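Side-chain contacts in trichothecene 3-O-acetyltransferase (Gibberella zeae, PDB 2RKV), which probably transfers the acetyl group of acetyl-CoA to the C3 hydroxyl of trichothecene mycotoxins such as T-2, as a member of the BAHD acyltransferase superfamily: residues Thr21-Leu26 with Ser378-Val383; Ala109-Asn114 with Pro397-Arg402; Trp231-Phe236 with Tyr413-Lys418. One frame throughout, in Å; residues are numbered along the deposited sequence.

Contact 1 (Thr21-Leu26 with Ser378-Val383). With COA (coenzyme A), chain B.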
loop_
_atom_site.group_PDB
_atom_site.type_symbol
_atom_site.label_atom_id
_atom_site.label_comp_id
_atom_site.label_asym_id
_atom_site.label_seq_id
_atom_site.Cartn_x
_atom_site.Cartn_y
_atom_site.Cartn_z
ATOM N N THR A 21 4.240 5.500 2.609
ATOM C CA THR A 21 3.238 5.132 1.606
ATOM C C THR A 21 2.634 6.392 0.998
ATOM O O THR A 21 2.116 7.239 1.732
ATOM C CB THR A 21 2.093 4.300 2.218
ATOM O OG1 THR A 21 2.633 3.129 2.847
ATOM C CG2 THR A 21 1.075 3.894 1.140
ATOM N N GLN A 22 2.689 6.506 -0.330
ATOM C CA GLN A 22 2.133 7.665 -1.039
ATOM C C GLN A 22 0.897 7.287 -1.842
ATOM O O GLN A 22 0.816 6.199 -2.403
ATOM C CB GLN A 22 3.155 8.266 -2.013
ATOM C CG GLN A 22 4.534 8.536 -1.426
ATOM C CD GLN A 22 5.593 8.628 -2.504
ATOM O OE1 GLN A 22 5.488 7.973 -3.548
ATOM N NE2 GLN A 22 6.628 9.426 -2.257
ATOM N N ILE A 23 -0.063 8.203 -1.912
ATOM C CA ILE A 23 -1.194 8.059 -2.820
ATOM C C ILE A 23 -1.563 9.456 -3.308
ATOM O O ILE A 23 -1.486 10.426 -2.536
ATOM C CB ILE A 23 -2.399 7.320 -2.147
ATOM C CG1 ILE A 23 -3.491 6.943 -3.162
ATOM C CG2 ILE A 23 -2.953 8.136 -0.954
ATOM C CD1 ILE A 23 -3.114 5.804 -4.116
ATOM N N SER A 24 -1.924 9.557 -4.587
ATOM C CA SER A 24 -2.332 10.822 -5.185
ATOM C C SER A 24 -3.758 10.761 -5.693
ATOM O O SER A 24 -4.174 9.759 -6.292
ATOM C CB SER A 24 -1.397 11.221 -6.340
ATOM O OG SER A 24 -0.055 11.348 -5.889
ATOM N N LEU A 25 -4.490 11.853 -5.455
ATOM C CA LEU A 25 -5.848 12.035 -5.932
ATOM C C LEU A 25 -5.846 13.234 -6.884
ATOM O O LEU A 25 -5.367 14.310 -6.533
ATOM C CB LEU A 25 -6.801 12.279 -4.744
ATOM C CG LEU A 25 -7.185 11.081 -3.851
ATOM C CD1 LEU A 25 -5.998 10.421 -3.176
ATOM C CD2 LEU A 25 -8.235 11.484 -2.797
ATOM N N LEU A 26 -6.354 13.015 -8.094
ATOM C CA LEU A 26 -6.442 14.051 -9.119
ATOM C C LEU A 26 -7.871 14.564 -9.225
ATOM O O LEU A 26 -8.812 13.779 -9.331
ATOM C CB LEU A 26 -5.986 13.493 -10.480
ATOM C CG LEU A 26 -6.195 14.394 -11.704
ATOM C CD1 LEU A 26 -5.211 15.571 -11.676
ATOM C CD2 LEU A 26 -6.043 13.586 -12.993
ATOM N N SER A 378 0.420 -5.814 -2.864
ATOM C CA SER A 378 -0.511 -5.231 -1.899
ATOM C C SER A 378 -1.695 -4.607 -2.605
ATOM O O SER A 378 -1.540 -3.670 -3.390
ATOM C CB SER A 378 0.166 -4.194 -1.004
ATOM O OG SER A 378 -0.766 -3.672 -0.062
ATOM N N SER A 379 -2.884 -5.127 -2.311
ATOM C CA SER A 379 -4.098 -4.615 -2.912
ATOM C C SER A 379 -4.738 -3.513 -2.081
ATOM O O SER A 379 -5.119 -3.727 -0.921
ATOM C CB SER A 379 -5.111 -5.733 -3.108
ATOM O OG SER A 379 -6.337 -5.200 -3.566
ATOM N N TRP A 380 -4.871 -2.346 -2.698
ATOM C CA TRP A 380 -5.596 -1.231 -2.093
ATOM C C TRP A 380 -6.998 -1.117 -2.675
ATOM O O TRP A 380 -7.670 -0.092 -2.509
ATOM C CB TRP A 380 -4.823 0.077 -2.315
ATOM C CG TRP A 380 -3.439 0.083 -1.738
ATOM C CD1 TRP A 380 -2.934 -0.757 -0.777
ATOM C CD2 TRP A 380 -2.391 1.006 -2.055
ATOM N NE1 TRP A 380 -1.628 -0.418 -0.492
ATOM C CE2 TRP A 380 -1.274 0.663 -1.259
ATOM C CE3 TRP A 380 -2.288 2.093 -2.936
ATOM C CZ2 TRP A 380 -0.061 1.366 -1.322
ATOM C CZ3 TRP A 380 -1.079 2.800 -2.996
ATOM C CH2 TRP A 380 0.016 2.429 -2.191
ATOM N N ALA A 381 -7.449 -2.183 -3.340
ATOM C CA ALA A 381 -8.691 -2.147 -4.117
ATOM C C ALA A 381 -9.912 -1.680 -3.324
ATOM O O ALA A 381 -10.776 -0.991 -3.868
ATOM C CB ALA A 381 -8.971 -3.510 -4.752
ATOM N N LYS A 382 -9.959 -2.066 -2.053
ATOM C CA LYS A 382 -11.149 -1.877 -1.220
ATOM C C LYS A 382 -11.124 -0.604 -0.378
ATOM O O LYS A 382 -12.055 -0.365 0.389
ATOM C CB LYS A 382 -11.355 -3.096 -0.313
ATOM N N VAL A 383 -10.067 0.199 -0.487
ATOM C CA VAL A 383 -10.032 1.447 0.293
ATOM C C VAL A 383 -10.936 2.508 -0.338
ATOM O O VAL A 383 -11.303 2.409 -1.518
ATOM C CB VAL A 383 -8.595 1.957 0.599
ATOM C CG1 VAL A 383 -7.789 0.870 1.313
ATOM C CG2 VAL A 383 -7.885 2.434 -0.642
HETATM N N1A COA B . -20.124 -17.117 -1.991
HETATM C C2A COA B . -19.441 -16.554 -3.049
HETATM N N3A COA B . -18.554 -15.518 -2.835
HETATM C C4A COA B . -18.362 -15.062 -1.569
HETATM C C5A COA B . -19.040 -15.623 -0.485
HETATM C C6A COA B . -19.937 -16.666 -0.698
HETATM N N6A COA B . -20.781 -17.028 0.273
HETATM N N7A COA B . -18.648 -14.975 0.642
HETATM C C8A COA B . -17.745 -14.025 0.297
HETATM N N9A COA B . -17.561 -14.070 -1.065
HETATM C C1B COA B . -16.709 -13.188 -1.875
HETATM C C2B COA B . -17.340 -11.814 -1.957
HETATM O O2B COA B . -18.361 -11.780 -2.912
HETATM C C3B COA B . -16.142 -10.978 -2.339
HETATM O O3B COA B . -15.821 -11.225 -3.674
HETATM P P3B COA B . -16.006 -10.102 -4.786
HETATM O O7A COA B . -15.206 -8.889 -4.362
HETATM O O8A COA B . -17.483 -9.810 -4.845
HETATM O O9A COA B . -15.524 -10.667 -6.093
HETATM C C4B COA B . -15.018 -11.644 -1.596
HETATM O O4B COA B . -15.439 -12.965 -1.284
HETATM C C5B COA B . -14.662 -10.868 -0.353
HETATM O O5B COA B . -13.481 -11.500 0.023
HETATM P P1A COA B . -12.450 -10.793 1.006
HETATM O O1A COA B . -13.190 -10.101 2.148
HETATM O O2A COA B . -11.439 -11.818 1.464
HETATM O O3A COA B . -11.828 -9.569 0.187
HETATM P P2A COA B . -11.084 -9.616 -1.221
HETATM O O4A COA B . -11.692 -8.546 -2.097
HETATM O O5A COA B . -11.019 -10.991 -1.822
HETATM O O6A COA B . -9.602 -9.183 -0.827
HETATM C CBP COA B . -7.626 -9.198 0.491
HETATM C CCP COA B . -8.733 -10.052 -0.124
HETATM C CDP COA B . -6.870 -8.471 -0.624
HETATM C CEP COA B . -6.630 -10.107 1.208
HETATM C CAP COA B . -8.297 -8.208 1.455
HETATM O OAP COA B . -8.987 -8.889 2.484
HETATM C C9P COA B . -7.308 -7.295 2.100
HETATM O O9P COA B . -6.707 -7.690 3.299
HETATM N N8P COA B . -7.079 -6.153 1.466
HETATM C C7P COA B . -6.121 -5.181 1.929
HETATM C C6P COA B . -4.706 -5.623 1.587
HETATM C C5P COA B . -3.798 -4.533 2.073
HETATM O O5P COA B . -3.931 -4.087 3.232
HETATM N N4P COA B . -2.891 -4.099 1.208
#
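I23 and W380 mark the closest approach of the two backbones, their CA atoms 10.3 Å apart, too wide for backbone pairing, so the W380 side chain bridges it. Segment 21-26 runs in the middle of strand 20-28, whereas 378-383 leaves the end of strand 375-379 and folds into a type I turn from W380 to V383, closed by V383 N to W380 O at 3.1 Å. Nearly everything across the gap falls on the six-membered part of the W380 indole. T21 and W380 reach toward each other from opposite directions, and T21 CG2, anti to its backbone nitrogen (chi1 -57° for OG1), stops 3.7 Å from W380 CZ2. I23 slides past the ring, its CD1 lying 3.8 Å from W380 CZ3. Between them the carbonyl oxygen Q22 O sits 3.9 Å from W380 CH2, and all three approach the ring obliquely. M161 of helix 161-176 also touches T21, I23 and W380. The pyrrole side faces coenzyme A: N4P lies at the ring edge, near its plane, and donates to S379 O at 3.1 Å. S379 OG accepts from A381 N at 3.2 Å, an ST turn, and also bonds D262. S378, S379 and W380 line the coenzyme A pocket, and S378 the toxin pocket too; packing without hydrogen bonds between the segments thus holds the indole at the wall of the coenzyme site.

Contact 2 (Ala109-Asn114 with Pro397-Arg402); sequences AMFDEN and PETVRR
E113 OE1 takes two hydrogen bonds, from T121 N and Q22 NE2, and faces R402 NH1 across the contact at 5.4 Å. At that separation the opposite charges do not touch, although they probably still attract. Q22 links them, because its OE1 accepts from R402 NH1 while its NE2 serves E113; R402 NH2 adds a bond to T121 OG1, and E113 OE2 pairs with K120 in a salt bridge. R402 starts away from segment 109-114 and only its end swings back, with CG nearly anti to the backbone nitrogen (chi1 -158°). Just ahead of E113, D112 is the N-cap of helix 113-116: its OD1 accepts from N114 N at 3.0 Å, the donor arriving from above the carboxylate plane. Strand 399-401 is one of the two edge strands of the sheet that also holds 20-28, added to it antiparallel from the C-terminal part of the chain, and segment 109-114 packs against it. The packing turns on the F111 ring. R401 CB lies over one face in a CH-pi contact, 3.9 Å from the centroid and 17° off the ring normal, somewhat toward the rim. R401 CG follows at 3.7 Å from F111 CE2. The arginine chain then bends at chi2 (-66°) and chi3, carrying its guanidinium away from the ring to Y106 O, which accepts from R401 NE. T399 CG2 meets F111 CZ obliquely at 4.0 Å, and S24 of strand 20-28 touches the same phenyl group.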
loop_
_atom_site.group_PDB
_atom_site.type_symbol
_atom_site.label_atom_id
_atom_site.label_comp_id
_atom_site.label_asym_id
_atom_site.label_seq_id
_atom_site.Cartn_x
_atom_site.Cartn_y
_atom_site.Cartn_z
ATOM N N ALA A 109 4.024 7.300 -14.547
ATOM C CA ALA A 109 5.133 8.194 -14.878
ATOM C C ALA A 109 4.774 9.678 -14.733
ATOM O O ALA A 109 5.666 10.513 -14.552
ATOM C CB ALA A 109 5.653 7.896 -16.292
ATOM N N MET A 110 3.484 10.005 -14.826
ATOM C CA MET A 110 3.029 11.394 -14.658
ATOM C C MET A 110 2.763 11.784 -13.199
ATOM O O MET A 110 2.391 12.930 -12.917
ATOM C CB MET A 110 1.796 11.676 -15.521
ATOM C CG MET A 110 2.119 11.853 -17.008
ATOM S SD MET A 110 0.641 12.156 -17.976
ATOM C CE MET A 110 1.346 12.101 -19.625
ATOM N N PHE A 111 2.951 10.828 -12.290
ATOM C CA PHE A 111 2.873 11.088 -10.851
ATOM C C PHE A 111 4.264 10.873 -10.258
ATOM O O PHE A 111 4.500 9.929 -9.500
ATOM C CB PHE A 111 1.847 10.160 -10.169
ATOM C CG PHE A 111 0.431 10.365 -10.610
ATOM C CD1 PHE A 111 -0.428 11.197 -9.882
ATOM C CD2 PHE A 111 -0.064 9.716 -11.743
ATOM C CE1 PHE A 111 -1.759 11.379 -10.279
ATOM C CE2 PHE A 111 -1.385 9.894 -12.153
ATOM C CZ PHE A 111 -2.240 10.722 -11.418
ATOM N N ASP A 112 5.193 11.751 -10.620
ATOM C CA ASP A 112 6.576 11.617 -10.195
ATOM C C ASP A 112 6.688 12.052 -8.732
ATOM O O ASP A 112 6.412 13.205 -8.416
ATOM C CB ASP A 112 7.460 12.482 -11.106
ATOM C CG ASP A 112 8.947 12.345 -10.805
ATOM O OD1 ASP A 112 9.324 11.823 -9.739
ATOM O OD2 ASP A 112 9.751 12.779 -11.667
ATOM N N GLU A 113 7.079 11.136 -7.845
ATOM C CA GLU A 113 7.118 11.448 -6.407
ATOM C C GLU A 113 8.015 12.653 -6.117
ATOM O O GLU A 113 7.794 13.366 -5.151
ATOM C CB GLU A 113 7.584 10.257 -5.564
ATOM C CG GLU A 113 9.035 9.838 -5.834
ATOM C CD GLU A 113 9.603 8.897 -4.793
ATOM O OE1 GLU A 113 8.901 8.585 -3.795
ATOM O OE2 GLU A 113 10.767 8.456 -4.972
ATOM N N ASN A 114 9.029 12.869 -6.953
ATOM C CA ASN A 114 9.943 13.990 -6.737
ATOM C C ASN A 114 9.295 15.344 -7.018
ATOM O O ASN A 114 9.737 16.373 -6.491
ATOM C CB ASN A 114 11.221 13.791 -7.556
ATOM C CG ASN A 114 11.942 12.505 -7.193
ATOM O OD1 ASN A 114 12.192 11.659 -8.053
ATOM N ND2 ASN A 114 12.249 12.336 -5.917
ATOM N N PRO A 397 -12.592 12.478 -6.895
ATOM C CA PRO A 397 -11.373 12.299 -7.685
ATOM C C PRO A 397 -11.667 11.768 -9.081
ATOM O O PRO A 397 -12.538 10.907 -9.246
ATOM C CB PRO A 397 -10.604 11.233 -6.897
ATOM C CG PRO A 397 -11.018 11.459 -5.484
ATOM C CD PRO A 397 -12.497 11.775 -5.597
ATOM N N GLU A 398 -10.948 12.299 -10.066
ATOM C CA GLU A 398 -11.009 11.809 -11.436
ATOM C C GLU A 398 -10.209 10.514 -11.570
ATOM O O GLU A 398 -10.567 9.622 -12.357
ATOM C CB GLU A 398 -10.488 12.890 -12.390
ATOM C CG GLU A 398 -10.424 12.475 -13.836
ATOM C CD GLU A 398 -10.255 13.664 -14.768
ATOM O OE1 GLU A 398 -10.870 14.722 -14.515
ATOM O OE2 GLU A 398 -9.510 13.532 -15.758
ATOM N N THR A 399 -9.126 10.427 -10.796
ATOM C CA THR A 399 -8.363 9.193 -10.635
ATOM C C THR A 399 -7.656 9.171 -9.279
ATOM O O THR A 399 -7.498 10.210 -8.628
ATOM C CB THR A 399 -7.339 8.945 -11.786
ATOM O OG1 THR A 399 -6.902 7.574 -11.752
ATOM C CG2 THR A 399 -6.110 9.872 -11.671
ATOM N N VAL A 400 -7.240 7.973 -8.872
ATOM C CA VAL A 400 -6.522 7.756 -7.620
ATOM C C VAL A 400 -5.357 6.837 -7.956
ATOM O O VAL A 400 -5.559 5.664 -8.270
ATOM C CB VAL A 400 -7.419 7.085 -6.555
ATOM C CG1 VAL A 400 -6.644 6.865 -5.264
ATOM C CG2 VAL A 400 -8.688 7.920 -6.313
ATOM N N ARG A 401 -4.147 7.381 -7.927
ATOM C CA ARG A 401 -2.958 6.669 -8.402
ATOM C C ARG A 401 -1.781 6.786 -7.441
ATOM O O ARG A 401 -1.579 7.831 -6.806
ATOM C CB ARG A 401 -2.510 7.209 -9.772
ATOM C CG ARG A 401 -3.564 7.197 -10.880
ATOM C CD ARG A 401 -3.976 5.773 -11.275
ATOM N NE ARG A 401 -4.055 5.637 -12.730
ATOM C CZ ARG A 401 -4.959 4.913 -13.387
ATOM N NH1 ARG A 401 -5.926 4.265 -12.740
ATOM N NH2 ARG A 401 -4.904 4.854 -14.715
ATOM N N ARG A 402 -1.001 5.710 -7.341
ATOM C CA ARG A 402 0.231 5.746 -6.581
ATOM C C ARG A 402 1.344 6.425 -7.381
ATOM O O ARG A 402 1.579 6.064 -8.549
ATOM C CB ARG A 402 0.688 4.338 -6.191
ATOM C CG ARG A 402 1.604 4.392 -4.993
ATOM C CD ARG A 402 2.737 3.373 -4.979
ATOM N NE ARG A 402 3.450 3.508 -3.706
ATOM C CZ ARG A 402 4.311 4.492 -3.423
ATOM N NH1 ARG A 402 4.612 5.415 -4.335
ATOM N NH2 ARG A 402 4.876 4.554 -2.222
#

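Contact 3 (Trp231-Phe236 with Tyr413-Lys418); sequences WAFFTF and YFMPKK. With ZBA (12,13-Epoxytrichothec-9-ene-3,4,8,15-tetrol-4,15-diacetate-8-isovalerate), chain D.
W231 CH2, the far corner of the indole, presses on the Y413 ring at its edge, near the ring plane, 3.8 Å from CE1 and 3.9 Å from CD1. On the other flank of the same ring, Y413 CE2 comes within 3.5 Å of the bound toxin's ether oxygen, ZBA O10. The phenol OH reaches that oxygen as well and donates a hydrogen bond of 2.9 Å to it. W231 thus backs a ring whose hydroxyl and far edge touch the T-2 ligand, which is also held by H156. A second pair lies alongside: M415 SD is 4.4 Å from F233 CE2, a Met-aromatic contact in which the sulfur stands 5.2 Å from the ring centroid, oblique at 49° from the normal. Both pairs span a strand in the large mixed sheet of the protein. Strand 423-430 runs between 411-414 and 229-236, antiparallel to each, so these side chains meet past it, with F233 resting on C424 and A426 and W231 on S428. Further out, W231 NE1 donates to E406 O, a bond that helps fix the indole's rotation. With CG anti to the carbonyl carbon (chi1 -84°), the tryptophan leaves its strand beside the backbone nitrogen, and its six-membered ring ends up at Y413. The F405 ring meets this indole, while the Y413 ring also meets that of W380, their planes at about 45°.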
loop_
_atom_site.group_PDB
_atom_site.type_symbol
_atom_site.label_atom_id
_atom_site.label_comp_id
_atom_site.label_asym_id
_atom_site.label_seq_id
_atom_site.Cartn_x
_atom_site.Cartn_y
_atom_site.Cartn_z
ATOM N N TRP A 231 8.512 0.663 -13.602
ATOM C CA TRP A 231 7.134 0.640 -13.104
ATOM C C TRP A 231 6.176 0.892 -14.269
ATOM O O TRP A 231 6.476 1.679 -15.169
ATOM C CB TRP A 231 6.931 1.765 -12.080
ATOM C CG TRP A 231 7.344 1.449 -10.675
ATOM C CD1 TRP A 231 8.437 1.928 -10.008
ATOM C CD2 TRP A 231 6.646 0.603 -9.754
ATOM N NE1 TRP A 231 8.472 1.416 -8.734
ATOM C CE2 TRP A 231 7.377 0.608 -8.546
ATOM C CE3 TRP A 231 5.463 -0.153 -9.831
ATOM C CZ2 TRP A 231 6.978 -0.131 -7.423
ATOM C CZ3 TRP A 231 5.063 -0.893 -8.715
ATOM C CH2 TRP A 231 5.824 -0.873 -7.525
ATOM N N ALA A 232 5.006 0.261 -14.234
ATOM C CA ALA A 232 3.940 0.564 -15.177
ATOM C C ALA A 232 2.574 0.248 -14.586
ATOM O O ALA A 232 2.419 -0.743 -13.855
ATOM C CB ALA A 232 4.125 -0.210 -16.484
ATOM N N PHE A 233 1.581 1.061 -14.918
ATOM C CA PHE A 233 0.218 0.742 -14.639
ATOM C C PHE A 233 -0.334 -0.029 -15.821
ATOM O O PHE A 233 -0.028 0.254 -16.946
ATOM C CB PHE A 233 -0.656 1.984 -14.554
ATOM C CG PHE A 233 -0.509 2.816 -13.277
ATOM C CD1 PHE A 233 -0.782 4.152 -13.306
ATOM C CD2 PHE A 233 -0.097 2.272 -12.089
ATOM C CE1 PHE A 233 -0.655 4.925 -12.206
ATOM C CE2 PHE A 233 0.004 3.046 -10.992
ATOM C CZ PHE A 233 -0.260 4.364 -11.053
ATOM N N PHE A 234 -1.201 -0.966 -15.472
ATOM C CA PHE A 234 -2.041 -1.705 -16.411
ATOM C C PHE A 234 -3.486 -1.626 -15.953
ATOM O O PHE A 234 -3.739 -1.813 -14.813
ATOM C CB PHE A 234 -1.622 -3.183 -16.432
ATOM C CG PHE A 234 -0.234 -3.413 -16.953
ATOM C CD1 PHE A 234 0.851 -3.429 -16.129
ATOM C CD2 PHE A 234 -0.033 -3.662 -18.284
ATOM C CE1 PHE A 234 2.076 -3.645 -16.626
ATOM C CE2 PHE A 234 1.213 -3.886 -18.781
ATOM C CZ PHE A 234 2.260 -3.847 -17.983
ATOM N N THR A 235 -4.427 -1.361 -16.800
ATOM C CA THR A 235 -5.831 -1.326 -16.419
ATOM C C THR A 235 -6.561 -2.585 -16.881
ATOM O O THR A 235 -6.191 -3.168 -17.838
ATOM C CB THR A 235 -6.517 -0.075 -16.998
ATOM O OG1 THR A 235 -6.448 -0.108 -18.428
ATOM C CG2 THR A 235 -5.734 1.178 -16.638
ATOM N N PHE A 236 -7.530 -2.919 -16.087
ATOM C CA PHE A 236 -8.405 -4.031 -16.339
ATOM C C PHE A 236 -9.833 -3.522 -16.257
ATOM O O PHE A 236 -10.261 -3.058 -15.263
ATOM C CB PHE A 236 -8.173 -5.165 -15.307
ATOM C CG PHE A 236 -6.795 -5.768 -15.357
ATOM C CD1 PHE A 236 -5.731 -5.161 -14.756
ATOM C CD2 PHE A 236 -6.572 -6.929 -16.004
ATOM C CE1 PHE A 236 -4.508 -5.697 -14.816
ATOM C CE2 PHE A 236 -5.331 -7.450 -16.068
ATOM C CZ PHE A 236 -4.306 -6.830 -15.477
ATOM N N TYR A 413 1.128 -3.295 -6.785
ATOM C CA TYR A 413 -0.052 -2.766 -6.086
ATOM C C TYR A 413 -1.307 -2.850 -6.943
ATOM O O TYR A 413 -1.237 -2.774 -8.178
ATOM C CB TYR A 413 0.153 -1.293 -5.700
ATOM C CG TYR A 413 1.330 -1.076 -4.785
ATOM C CD1 TYR A 413 2.581 -0.725 -5.294
ATOM C CD2 TYR A 413 1.197 -1.238 -3.406
ATOM C CE1 TYR A 413 3.681 -0.545 -4.446
ATOM C CE2 TYR A 413 2.285 -1.059 -2.553
ATOM C CZ TYR A 413 3.524 -0.708 -3.080
ATOM O OH TYR A 413 4.599 -0.540 -2.226
ATOM N N PHE A 414 -2.460 -3.002 -6.288
ATOM C CA PHE A 414 -3.735 -2.665 -6.928
ATOM C C PHE A 414 -4.180 -1.322 -6.365
ATOM O O PHE A 414 -4.176 -1.122 -5.144
ATOM C CB PHE A 414 -4.847 -3.683 -6.643
ATOM C CG PHE A 414 -4.584 -5.078 -7.172
ATOM C CD1 PHE A 414 -3.602 -5.321 -8.125
ATOM C CD2 PHE A 414 -5.355 -6.146 -6.714
ATOM C CE1 PHE A 414 -3.388 -6.615 -8.611
ATOM C CE2 PHE A 414 -5.134 -7.446 -7.187
ATOM C CZ PHE A 414 -4.144 -7.673 -8.133
ATOM N N MET A 415 -4.571 -0.413 -7.250
ATOM C CA MET A 415 -5.133 0.869 -6.821
ATOM C C MET A 415 -6.521 0.679 -6.217
ATOM O O MET A 415 -7.144 -0.371 -6.409
ATOM C CB MET A 415 -5.216 1.824 -8.016
ATOM C CG MET A 415 -3.858 2.157 -8.661
ATOM S SD MET A 415 -2.659 2.844 -7.484
ATOM C CE MET A 415 -1.698 1.394 -7.055
ATOM N N PRO A 416 -7.010 1.681 -5.462
ATOM C CA PRO A 416 -8.421 1.623 -5.085
ATOM C C PRO A 416 -9.283 1.458 -6.344
ATOM O O PRO A 416 -9.060 2.133 -7.347
ATOM C CB PRO A 416 -8.659 2.971 -4.383
ATOM C CG PRO A 416 -7.297 3.367 -3.875
ATOM C CD PRO A 416 -6.324 2.868 -4.911
ATOM N N LYS A 417 -10.217 0.512 -6.296
ATOM C CA LYS A 417 -11.073 0.183 -7.428
ATOM C C LYS A 417 -11.871 1.418 -7.868
ATOM O O LYS A 417 -12.463 2.101 -7.030
ATOM C CB LYS A 417 -12.022 -0.952 -7.016
ATOM C CG LYS A 417 -12.842 -1.544 -8.136
ATOM C CD LYS A 417 -13.967 -2.436 -7.579
ATOM C CE LYS A 417 -15.236 -1.626 -7.287
ATOM N NZ LYS A 417 -15.236 -1.057 -5.910
ATOM N N LYS A 418 -11.876 1.709 -9.169
ATOM C CA LYS A 418 -12.721 2.780 -9.704
ATOM C C LYS A 418 -14.174 2.373 -9.435
ATOM O O LYS A 418 -14.493 1.183 -9.497
ATOM C CB LYS A 418 -12.452 2.990 -11.198
ATOM C CG LYS A 418 -13.090 4.243 -11.802
ATOM C CD LYS A 418 -12.640 4.492 -13.229
ATOM C CE LYS A 418 -13.254 5.787 -13.768
ATOM N NZ LYS A 418 -13.007 5.963 -15.226
HETATM O O18 ZBA D . 9.892 -3.907 -0.658
HETATM C C44 ZBA D . 10.014 -3.106 0.176
HETATM C C45 ZBA D . 11.268 -2.779 0.903
HETATM C C46 ZBA D . 11.849 -1.525 0.440
HETATM C C48 ZBA D . 12.145 -1.595 -0.969
HETATM C C47 ZBA D . 13.173 -1.124 1.013
HETATM O O17 ZBA D . 8.987 -2.338 0.553
HETATM C C31 ZBA D . 7.748 -2.336 -0.174
HETATM C C30 ZBA D . 6.838 -3.432 0.269
HETATM C C32 ZBA D . 7.201 -0.967 -0.018
HETATM C C39 ZBA D . 8.071 0.120 -0.607
HETATM C C33 ZBA D . 6.087 -0.744 0.608
HETATM C C34 ZBA D . 5.230 -1.796 1.202
HETATM O O10 ZBA D . 4.204 -2.026 0.216
HETATM C C29 ZBA D . 5.957 -3.126 1.480
HETATM C C38 ZBA D . 6.832 -2.942 2.714
HETATM O O12 ZBA D . 7.940 -3.827 2.673
HETATM C C40 ZBA D . 8.399 -4.412 3.767
HETATM C C41 ZBA D . 9.593 -5.276 3.435
HETATM O O13 ZBA D . 7.976 -4.328 4.818
HETATM C C28 ZBA D . 4.880 -4.261 1.743
HETATM C C37 ZBA D . 5.485 -5.606 2.192
HETATM C C35 ZBA D . 4.042 -4.371 0.476
HETATM C C25 ZBA D . 3.317 -3.075 0.468
HETATM C C36 ZBA D . 4.116 -5.336 -0.584
HETATM O O11 ZBA D . 3.182 -5.519 0.452
HETATM C C27 ZBA D . 3.781 -3.732 2.723
HETATM C C26 ZBA D . 2.750 -3.036 1.853
HETATM O O16 ZBA D . 2.458 -1.736 2.280
HETATM O O14 ZBA D . 3.165 -4.899 3.279
HETATM C C42 ZBA D . 2.564 -4.985 4.459
HETATM O O15 ZBA D . 2.072 -5.992 4.854
HETATM C C43 ZBA D . 2.545 -3.714 5.135
#

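How the contacts relate
The three contacts lie close together, centres 9 to 11 Å apart. Their first segments come in the order 21-26, 109-114, 231-236 and their second in the order 378-383, 397-402, 413-418, so all three cross along the chain. Contacts 1 and 2 share the five-stranded sheet, where 20-28 and 399-401 are neighbours; contacts 1 and 3 share the seven-stranded one through the parallel pair 375-379 and 411-414. Residues 378-418 thus leave the second sheet, lend a strand to the first and return. This ties together the two halves between which, as in other BAHD enzymes, toxin and coenzyme A bind; contact 1 borders both ligands, contact 3 the toxin, and contact 2 touches neither.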